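Local coordinates for protein diaminobutyrate-pyruvate transaminase and L-2,4-diaminobutyrate decarboxylase (Vibrio parahaemolyticus, PDB 2QMA) that probably binds pyridoxal phosphate and acts as the L-2,4-diaminobutyrate decarboxylase part of a longer protein that also carries an aminotransferase domain, at residues A63-D66 and A67-V71; E247-A250 and Q251-E255; L404-A407 and D408-R411. One frame throughout, in Å; residues are numbered along the deposited sequence. Where two conformers were deposited one is given.

Contact 1: A63-D66 and A67-V71; sequences ALED and AINAV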
loop_
_atom_site.group_PDB
_atom_site.type_symbol
_atom_site.label_atom_id
_atom_site.label_comp_id
_atom_site.label_asym_id
_atom_site.label_seq_id
_atom_site.Cartn_x
_atom_site.Cartn_y
_atom_site.Cartn_z
ATOM N N ALA A 63 13.198 -2.468 -26.762
ATOM C CA ALA A 63 14.257 -3.420 -26.422
ATOM C C ALA A 63 14.180 -3.852 -24.957
ATOM O O ALA A 63 14.287 -5.022 -24.656
ATOM C CB ALA A 63 15.612 -2.810 -26.700
ATOM N N LEU A 64 14.002 -2.896 -24.051
ATOM C CA LEU A 64 13.926 -3.235 -22.633
ATOM C C LEU A 64 12.676 -4.088 -22.335
ATOM O O LEU A 64 12.755 -5.066 -21.590
ATOM C CB LEU A 64 13.992 -1.952 -21.771
ATOM C CG LEU A 64 13.681 -1.983 -20.270
ATOM C CD1 LEU A 64 14.702 -2.792 -19.485
ATOM C CD2 LEU A 64 13.580 -0.555 -19.711
ATOM N N GLU A 65 11.538 -3.705 -22.910
ATOM C CA GLU A 65 10.289 -4.433 -22.710
ATOM C C GLU A 65 10.410 -5.861 -23.267
ATOM O O GLU A 65 9.927 -6.825 -22.650
ATOM C CB GLU A 65 9.119 -3.678 -23.355
ATOM C CG GLU A 65 7.826 -4.457 -23.426
ATOM C CD GLU A 65 6.692 -3.689 -24.076
ATOM O OE1 GLU A 65 6.944 -2.982 -25.075
ATOM O OE2 GLU A 65 5.533 -3.797 -23.582
ATOM N N ASP A 66 11.069 -5.984 -24.426
ATOM C CA ASP A 66 11.228 -7.290 -25.058
ATOM C C ASP A 66 12.043 -8.206 -24.156
ATOM O O ASP A 66 11.656 -9.364 -23.937
ATOM C CB ASP A 66 11.891 -7.186 -26.446
ATOM C CG ASP A 66 10.928 -6.702 -27.547
ATOM O OD1 ASP A 66 9.697 -6.646 -27.328
ATOM O OD2 ASP A 66 11.435 -6.359 -28.657
ATOM N N ALA A 67 13.149 -7.667 -23.628
ATOM C CA ALA A 67 14.073 -8.424 -22.769
ATOM C C ALA A 67 13.397 -8.883 -21.487
ATOM O O ALA A 67 13.544 -10.036 -21.068
ATOM C CB ALA A 67 15.323 -7.593 -22.446
ATOM N N ILE A 68 12.644 -7.975 -20.869
ATOM C CA ILE A 68 11.824 -8.311 -19.705
ATOM C C ILE A 68 10.757 -9.393 -19.998
ATOM O O ILE A 68 10.628 -10.351 -19.246
ATOM C CB ILE A 68 11.212 -7.023 -19.051
ATOM C CG1 ILE A 68 12.333 -6.310 -18.309
ATOM C CG2 ILE A 68 10.072 -7.366 -18.061
ATOM C CD1 ILE A 68 12.096 -4.821 -18.115
ATOM N N ASN A 69 10.035 -9.253 -21.102
ATOM C CA ASN A 69 9.018 -10.249 -21.488
ATOM C C ASN A 69 9.579 -11.637 -21.781
ATOM O O ASN A 69 8.888 -12.657 -21.602
ATOM C CB ASN A 69 8.216 -9.762 -22.689
ATOM C CG ASN A 69 7.160 -8.709 -22.322
ATOM O OD1 ASN A 69 6.690 -8.003 -23.200
ATOM N ND2 ASN A 69 6.766 -8.630 -21.044
ATOM N N ALA A 70 10.833 -11.669 -22.224
ATOM C CA ALA A 70 11.493 -12.920 -22.582
ATOM C C ALA A 70 11.914 -13.703 -21.339
ATOM O O ALA A 70 12.241 -14.871 -21.433
ATOM C CB ALA A 70 12.720 -12.653 -23.517
ATOM N N VAL A 71 11.903 -13.078 -20.171
ATOM C CA VAL A 71 12.330 -13.769 -18.942
ATOM C C VAL A 71 11.478 -15.002 -18.597
ATOM O O VAL A 71 10.270 -14.939 -18.629
ATOM C CB VAL A 71 12.473 -12.777 -17.767
ATOM C CG1 VAL A 71 12.755 -13.506 -16.450
ATOM C CG2 VAL A 71 13.572 -11.718 -18.090
HETATM O O HOH W 1 7.580 -7.954 -25.881
#

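Contact 2: E247-A250 and Q251-E255; sequences EVIA and QAKAE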
loop_
_atom_site.group_PDB
_atom_site.type_symbol
_atom_site.label_atom_id
_atom_site.label_comp_id
_atom_site.label_asym_id
_atom_site.label_seq_id
_atom_site.Cartn_x
_atom_site.Cartn_y
_atom_site.Cartn_z
ATOM N N GLU A 247 -19.417 33.533 -1.823
ATOM C CA GLU A 247 -20.597 33.653 -2.693
ATOM C C GLU A 247 -20.909 32.354 -3.494
ATOM O O GLU A 247 -22.079 32.027 -3.689
ATOM C CB GLU A 247 -20.548 34.916 -3.604
ATOM C CG GLU A 247 -19.547 34.868 -4.738
ATOM C CD GLU A 247 -19.804 35.913 -5.880
ATOM O OE1 GLU A 247 -20.744 36.769 -5.807
ATOM O OE2 GLU A 247 -19.043 35.870 -6.866
ATOM N N VAL A 248 -19.873 31.631 -3.936
ATOM C CA VAL A 248 -20.030 30.331 -4.614
ATOM C C VAL A 248 -20.740 29.329 -3.676
ATOM O O VAL A 248 -21.671 28.634 -4.084
ATOM C CB VAL A 248 -18.661 29.777 -5.139
ATOM C CG1 VAL A 248 -18.712 28.268 -5.372
ATOM C CG2 VAL A 248 -18.260 30.478 -6.468
ATOM N N ILE A 249 -20.299 29.268 -2.424
ATOM C CA ILE A 249 -20.914 28.389 -1.461
ATOM C C ILE A 249 -22.354 28.858 -1.173
ATOM O O ILE A 249 -23.283 28.048 -1.181
ATOM C CB ILE A 249 -20.092 28.343 -0.174
ATOM C CG1 ILE A 249 -18.753 27.701 -0.467
ATOM C CG2 ILE A 249 -20.862 27.537 0.918
ATOM C CD1 ILE A 249 -17.705 27.902 0.589
ATOM N N ALA A 250 -22.541 30.173 -0.937
ATOM C CA ALA A 250 -23.877 30.691 -0.614
ATOM C C ALA A 250 -24.849 30.366 -1.736
ATOM O O ALA A 250 -25.969 29.952 -1.492
ATOM C CB ALA A 250 -23.827 32.204 -0.372
ATOM N N GLN A 251 -24.407 30.550 -2.970
ATOM C CA GLN A 251 -25.242 30.297 -4.142
ATOM C C GLN A 251 -25.598 28.817 -4.297
ATOM O O GLN A 251 -26.729 28.472 -4.700
ATOM C CB GLN A 251 -24.539 30.805 -5.406
ATOM C CG GLN A 251 -25.481 31.118 -6.572
ATOM C CD GLN A 251 -25.726 29.928 -7.477
ATOM O OE1 GLN A 251 -24.857 29.064 -7.632
ATOM N NE2 GLN A 251 -26.916 29.878 -8.095
ATOM N N ALA A 252 -24.619 27.946 -4.041
ATOM C CA ALA A 252 -24.868 26.492 -4.061
ATOM C C ALA A 252 -25.967 26.181 -3.080
ATOM O O ALA A 252 -26.924 25.472 -3.415
ATOM C CB ALA A 252 -23.614 25.727 -3.680
ATOM N N LYS A 253 -25.833 26.686 -1.851
ATOM C CA LYS A 253 -26.885 26.419 -0.842
ATOM C C LYS A 253 -28.248 26.999 -1.221
ATOM O O LYS A 253 -29.308 26.395 -0.951
ATOM C CB LYS A 253 -26.443 26.907 0.522
ATOM C CG LYS A 253 -25.183 26.194 1.037
ATOM C CD LYS A 253 -25.057 26.299 2.567
ATOM C CE LYS A 253 -24.394 27.588 2.966
ATOM N NZ LYS A 253 -24.498 27.972 4.430
ATOM N N ALA A 254 -28.213 28.178 -1.841
ATOM C CA ALA A 254 -29.435 28.832 -2.335
ATOM C C ALA A 254 -30.161 28.003 -3.426
ATOM O O ALA A 254 -31.400 28.002 -3.499
ATOM C CB ALA A 254 -29.113 30.234 -2.823
ATOM N N GLU A 255 -29.396 27.285 -4.248
ATOM C CA GLU A 255 -29.947 26.324 -5.216
ATOM C C GLU A 255 -30.385 24.947 -4.662
ATOM O O GLU A 255 -30.746 24.081 -5.453
ATOM C CB GLU A 255 -28.886 25.991 -6.233
ATOM C CG GLU A 255 -28.453 27.067 -7.125
ATOM C CD GLU A 255 -27.420 26.541 -8.088
ATOM O OE1 GLU A 255 -27.186 25.305 -8.094
ATOM O OE2 GLU A 255 -26.843 27.348 -8.835
HETATM O O HOH W 2 -22.306 28.271 -6.679
#

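Contact 3: L404-A407 and D408-R411; sequences LEVA and DMIR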
loop_
_atom_site.group_PDB
_atom_site.type_symbol
_atom_site.label_atom_id
_atom_site.label_comp_id
_atom_site.label_asym_id
_atom_site.label_seq_id
_atom_site.Cartn_x
_atom_site.Cartn_y
_atom_site.Cartn_z
ATOM N N LEU A 404 14.201 29.836 -5.674
ATOM C CA LEU A 404 14.136 31.245 -6.050
ATOM C C LEU A 404 15.374 31.610 -6.873
ATOM O O LEU A 404 15.313 32.384 -7.853
ATOM C CB LEU A 404 14.026 32.134 -4.809
ATOM C CG LEU A 404 12.732 31.869 -4.015
ATOM C CD1 LEU A 404 12.757 32.592 -2.685
ATOM C CD2 LEU A 404 11.498 32.267 -4.832
ATOM N N GLU A 405 16.499 31.036 -6.472
ATOM C CA GLU A 405 17.761 31.257 -7.183
ATOM C C GLU A 405 17.759 30.702 -8.615
ATOM O O GLU A 405 18.284 31.347 -9.534
ATOM C CB GLU A 405 18.905 30.650 -6.381
ATOM C CG GLU A 405 19.256 31.461 -5.133
ATOM C CD GLU A 405 20.374 30.824 -4.330
ATOM O OE1 GLU A 405 20.805 29.680 -4.638
ATOM O OE2 GLU A 405 20.818 31.480 -3.376
ATOM N N VAL A 406 17.195 29.507 -8.788
ATOM C CA VAL A 406 17.035 28.882 -10.112
ATOM C C VAL A 406 16.069 29.682 -10.985
ATOM O O VAL A 406 16.370 29.927 -12.139
ATOM C CB VAL A 406 16.636 27.395 -10.013
ATOM C CG1 VAL A 406 16.267 26.771 -11.425
ATOM C CG2 VAL A 406 17.756 26.616 -9.314
ATOM N N ALA A 407 14.931 30.104 -10.420
ATOM C CA ALA A 407 14.016 30.996 -11.142
ATOM C C ALA A 407 14.766 32.227 -11.628
ATOM O O ALA A 407 14.648 32.576 -12.798
ATOM C CB ALA A 407 12.793 31.379 -10.301
ATOM N N ASP A 408 15.585 32.843 -10.770
ATOM C CA ASP A 408 16.389 34.018 -11.165
ATOM C C ASP A 408 17.361 33.714 -12.297
ATOM O O ASP A 408 17.548 34.517 -13.209
ATOM C CB ASP A 408 17.174 34.576 -9.973
ATOM C CG ASP A 408 16.319 35.432 -9.067
ATOM O OD1 ASP A 408 15.240 35.889 -9.515
ATOM O OD2 ASP A 408 16.730 35.647 -7.909
HETATM N N MSE A 409 17.996 32.551 -12.220
HETATM C CA MSE A 409 18.941 32.129 -13.230
HETATM C C MSE A 409 18.239 31.983 -14.587
HETATM O O MSE A 409 18.803 32.376 -15.624
HETATM C CB MSE A 409 19.589 30.820 -12.773
HETATM C CG MSE A 409 20.685 30.250 -13.666
HETATM SE SE MSE A 409 20.968 28.377 -13.087
HETATM C CE MSE A 409 21.119 28.742 -11.205
ATOM N N ILE A 410 17.013 31.448 -14.578
ATOM C CA ILE A 410 16.235 31.305 -15.821
ATOM C C ILE A 410 15.783 32.688 -16.356
ATOM O O ILE A 410 15.794 32.937 -17.564
ATOM C CB ILE A 410 15.066 30.342 -15.616
ATOM C CG1 ILE A 410 15.622 28.924 -15.429
ATOM C CG2 ILE A 410 14.075 30.366 -16.792
ATOM C CD1 ILE A 410 14.628 27.936 -14.902
ATOM N N ARG A 411 15.424 33.579 -15.425
ATOM C CA ARG A 411 14.951 34.931 -15.731
ATOM C C ARG A 411 15.955 35.728 -16.553
ATOM O O ARG A 411 15.572 36.476 -17.459
ATOM C CB ARG A 411 14.661 35.674 -14.418
ATOM C CG ARG A 411 13.789 36.905 -14.563
ATOM C CD ARG A 411 13.818 37.753 -13.279
ATOM N NE ARG A 411 13.587 36.975 -12.059
ATOM C CZ ARG A 411 12.410 36.475 -11.699
ATOM N NH1 ARG A 411 11.360 36.686 -12.480
ATOM N NH2 ARG A 411 12.284 35.776 -10.562
HETATM O O HOH W 3 13.172 34.251 -7.837
#

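Contact 1: A63-D66 and A67-V71
L64 and I68, one turn apart on helix 61-69, run alongside each other in the same direction, CD1 of L64 packing 3.6 Å from CD1 of I68. L64 swings its CG anti to its own backbone N (chi1 169°), beside the carbonyl carbon, which carries the branch on toward I68. That stripe is the closely packed part: L90 of helix 80-92 lies against I68, while S137 and Y140 of the second subunit cover L64 and I68 respectively. In this short amphipathic helix of the pyridoxal-dependent decarboxylase domain, the turns are joined by i to i+4 backbone bonds, I68 N to L64 O at 3.0 Å and N69 N to E65 O at 2.9 Å. The last of them, A70 N to D66 O, is bent, with an N-H...O angle of 135°. E65, which Y140 of the second subunit also touches, has its CG 3.7 Å from OD1 of N69, with carboxylate and amide planes 41° apart. The looser, watered part is at D66 and the end of the N69 side chain. One water bridges the two, donating to D66 OD1 at 2.9 Å and to N69 OD1 at 2.8 Å. D66 OD2 is held in a salt bridge with K62.

Contact 2: E247-A250 and Q251-E255
The side chains of I249 and K253, one turn apart, touch through aliphatic carbons, CG2 of I249 lying 4.1 Å from CE of K253. The two run alongside each other in the same direction. K253 places CG beside its backbone N and then bends at chi3 (-85°), which lays its CE near the isoleucine branch; the ammonium group beyond is hydrogen-bonded to H287 ND1. Both residues rest on P259 of strand 258-265, and A252 touches both P259 and M230 of strand 229-232.

Backbone bonds do most of the joining. Helix 245-254 packs on the mixed seven-stranded sheet of the pyridoxal-dependent decarboxylase domain, touching its outermost strand 229-232 and the inner strand 258-265, and its final turns hold the regular i to i+4 pattern: Q251 N reaches E247 O at 2.8 Å, K253 N reaches I249 O at 3.0 Å, and A254 N reaches A250 O at 2.9 Å. The K253 bond is the straightest of the four across the contact, with an N-H...O angle of 170°.

Water-mediated and side-chain polar contacts gather around V248 O and Q251. One water donates to V248 O at 2.7 Å, which gives that oxygen two donors, this water and A252 N. In one of the two conformers of Q251 the same water also donates to Q251 OE1, at 2.8 Å. In that conformer NE2 of Q251 lies close enough to donate to E255 OE2, though the second conformer leaves this bond doubtful.

Contact 3: L404-A407 and D408-R411
V406 and I410 carry the apolar side of this contact on the last two turns of helix 389-411, a long amphipathic helix that packs on strands 416-418 and 426-431 of the four-stranded antiparallel sheet. CG1 of V406 comes within 4.0 Å of CD1 of I410, the two side chains crossing obliquely. CG2 of V406 faces the terminal methyl, CE, of M409, a selenomethionine here, at a looser 4.4 Å. V406 presents these two branches to different partners because CG1 lies anti to the backbone N (chi1 172°) while CG2 lies beside it.

On the polar side of the helix D408 and R411 pair. The guanidinium meets the carboxylate side-on, NE and NH2 both directed at the single oxygen OD1, which lies in the guanidinium plane.

Beneath these side chains, backbone bonds set the spacing, I410 N to V406 O at 2.9 Å and R411 N to A407 O at 2.9 Å. Further out, F416 and L418 of strand 416-418 back I410, while F482 and L486 of helix 479-495 lie against M409. E421 forms a second salt bridge with R411, through NH1, and probably helps fix the rotation of the group. A water donates to L404 O at 2.8 Å and weakly to D408 OD1, the oxygen that R411 NH2 meets at 3.1 Å, nearly head-on along its C-O bond.

How the contacts relate
From the N terminus, contact 1 comes first, on helix 61-69, followed by contact 2 on helix 245-254 and contact 3 on helix 389-411. Each joins consecutive turns of one helix, so none closes a long loop, and the three run in series without nesting or crossing. Contacts 1 and 2 lie on opposite sides of the chain's centre, their centres about 56 Å apart; contact 3 is about 42 Å, centre to centre, from either. They serve different parts of the fold: 63-71 faces the second subunit, 247-255 packs on strands 229-232 and 258-265 of the mixed sheet, and 404-411 joins the small antiparallel sheet to helix 479-495.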